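Local coordinates for ATP-dependent protease subunit HslV (Trypanosoma brucei brucei, PDB 4HNZ), which forms the proteolytic core of the mitochondrial HslVU complex, hydrolysing proteins that its partner HslU has recognised and unfolded, at residues Asp40-Gly45 against Leu95-Ala100. Numbering follows the deposited sequence.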
loop_
_atom_site.group_PDB
_atom_site.type_symbol
_atom_site.label_atom_id
_atom_site.label_comp_id
_atom_site.label_asym_id
_atom_site.label_seq_id
_atom_site.Cartn_x
_atom_site.Cartn_y
_atom_site.Cartn_z
ATOM N N ASP A 40 -12.836 -24.996 -40.840
ATOM C CA ASP A 40 -14.237 -25.281 -41.089
ATOM C C ASP A 40 -14.984 -25.830 -39.892
ATOM O O ASP A 40 -16.205 -25.722 -39.830
ATOM C CB ASP A 40 -14.375 -26.303 -42.226
ATOM C CG ASP A 40 -13.932 -25.739 -43.560
ATOM O OD1 ASP A 40 -14.351 -24.619 -43.917
ATOM O OD2 ASP A 40 -13.121 -26.390 -44.240
ATOM N N ASP A 41 -14.253 -26.435 -38.971
ATOM C CA ASP A 41 -14.857 -27.125 -37.860
ATOM C C ASP A 41 -14.694 -26.380 -36.537
ATOM O O ASP A 41 -15.220 -26.835 -35.553
ATOM C CB ASP A 41 -14.227 -28.520 -37.721
ATOM C CG ASP A 41 -14.378 -29.366 -38.980
ATOM O OD1 ASP A 41 -15.457 -29.298 -39.653
ATOM O OD2 ASP A 41 -13.410 -30.069 -39.315
ATOM N N VAL A 42 -13.931 -25.289 -36.503
ATOM C CA VAL A 42 -13.495 -24.732 -35.232
ATOM C C VAL A 42 -13.546 -23.205 -35.230
ATOM O O VAL A 42 -12.996 -22.537 -36.111
ATOM C CB VAL A 42 -12.072 -25.193 -34.860
ATOM C CG1 VAL A 42 -11.647 -24.573 -33.577
ATOM C CG2 VAL A 42 -11.999 -26.700 -34.738
ATOM N N VAL A 43 -14.248 -22.667 -34.243
ATOM C CA VAL A 43 -14.335 -21.228 -34.088
ATOM C C VAL A 43 -13.903 -20.880 -32.685
ATOM O O VAL A 43 -13.938 -21.695 -31.752
ATOM C CB VAL A 43 -15.752 -20.690 -34.362
ATOM C CG1 VAL A 43 -16.176 -20.968 -35.770
ATOM C CG2 VAL A 43 -16.777 -21.323 -33.433
ATOM N N ILE A 44 -13.418 -19.672 -32.543
ATOM C CA ILE A 44 -12.851 -19.250 -31.268
ATOM C C ILE A 44 -13.196 -17.786 -30.973
ATOM O O ILE A 44 -13.327 -16.990 -31.895
ATOM C CB ILE A 44 -11.347 -19.463 -31.225
ATOM C CG1 ILE A 44 -10.780 -18.900 -29.934
ATOM C CG2 ILE A 44 -10.684 -18.712 -32.331
ATOM C CD1 ILE A 44 -9.449 -19.527 -29.607
ATOM N N GLY A 45 -13.502 -17.517 -29.696
ATOM C CA GLY A 45 -13.867 -16.232 -29.251
ATOM C C GLY A 45 -12.938 -15.835 -28.146
ATOM O O GLY A 45 -12.513 -16.675 -27.393
ATOM N N LEU A 95 -10.246 -17.471 -23.672
ATOM C CA LEU A 95 -10.672 -18.043 -24.986
ATOM C C LEU A 95 -11.759 -18.995 -24.790
ATOM O O LEU A 95 -11.782 -19.683 -23.779
ATOM C CB LEU A 95 -9.558 -18.822 -25.643
ATOM C CG LEU A 95 -8.255 -18.083 -25.847
ATOM C CD1 LEU A 95 -7.242 -19.036 -26.439
ATOM C CD2 LEU A 95 -8.388 -16.820 -26.735
ATOM N N ILE A 96 -12.706 -18.985 -25.698
ATOM C CA ILE A 96 -13.626 -20.108 -25.841
ATOM C C ILE A 96 -13.394 -20.688 -27.213
ATOM O O ILE A 96 -13.397 -19.961 -28.215
ATOM C CB ILE A 96 -15.087 -19.681 -25.738
ATOM C CG1 ILE A 96 -15.395 -19.245 -24.322
ATOM C CG2 ILE A 96 -15.986 -20.859 -26.059
ATOM C CD1 ILE A 96 -16.821 -18.773 -24.111
ATOM N N VAL A 97 -13.215 -22.011 -27.252
ATOM C CA VAL A 97 -13.018 -22.741 -28.504
ATOM C C VAL A 97 -14.207 -23.658 -28.692
ATOM O O VAL A 97 -14.444 -24.501 -27.835
ATOM C CB VAL A 97 -11.799 -23.689 -28.465
ATOM C CG1 VAL A 97 -11.285 -23.967 -29.883
ATOM C CG2 VAL A 97 -10.703 -23.142 -27.626
ATOM N N CYS A 98 -14.821 -23.609 -29.874
ATOM C CA CYS A 98 -15.894 -24.504 -30.255
ATOM C C CYS A 98 -15.676 -25.316 -31.492
ATOM O O CYS A 98 -15.205 -24.827 -32.508
ATOM C CB CYS A 98 -17.130 -23.698 -30.617
ATOM S SG CYS A 98 -17.869 -22.968 -29.205
ATOM N N SER A 99 -16.053 -26.579 -31.373
ATOM C CA SER A 99 -16.344 -27.403 -32.511
ATOM C C SER A 99 -17.792 -27.835 -32.351
ATOM O O SER A 99 -18.462 -27.506 -31.366
ATOM C CB SER A 99 -15.428 -28.610 -32.565
ATOM O OG SER A 99 -15.711 -29.463 -31.495
ATOM N N ALA A 100 -18.266 -28.607 -33.325
ATOM C CA ALA A 100 -19.613 -29.164 -33.258
ATOM C C ALA A 100 -19.704 -30.087 -32.050
ATOM O O ALA A 100 -20.685 -30.027 -31.312
ATOM C CB ALA A 100 -19.962 -29.894 -34.537
HETATM O O HOH W 1 -17.282 -28.519 -36.128
#
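Val-43 O accepts a bond from Cys-98 N at 2.8 Å, almost perfectly straight (178°), and Val-43 N returns one to Cys-98 O. A second reciprocal pair joins Gly-45 and Ile-96, with 2.9 Å from Gly-45 N to Ile-96 O. Between them lies the non-hydrogen-bonded pair Ile-44 and Val-97. Ile-44 CA also makes a CA-H...O contact with Ile-96 O, at 3.2 Å. Near the turn at Asp-40 and Asp-41, a water bridges the two segments, donating to Asp-41 O and accepting from Ala-100 N, while Ser-99 OG turns to Glu-102 N. On the face of Val-42, Ile-44 and Val-97, chi1 of Ile-44 (175°) sets CG1 3.3 Å from Ile-96 O; CD1, placed by chi2 (158°), then meets Leu-95 CD1 at 3.9 Å. Val-42 CG1 touches Val-97 CG1 at 3.8 Å, and Leu-60 of helix 50-66 packs on both Ile-44 and Val-97. On the other face Val-43 CG2 lies 3.7 Å from Cys-98 CB. Strands 42-48 and 93-98 are adjacent antiparallel strands in one sheet of the Ntn-hydrolase sandwich; four cross-strand bonds satisfy Val-43, Gly-45, Ile-96 and Cys-98 in a largely buried, apolar setting, whereas Ile-44, Leu-95 and Val-97 bond to the flanking strands.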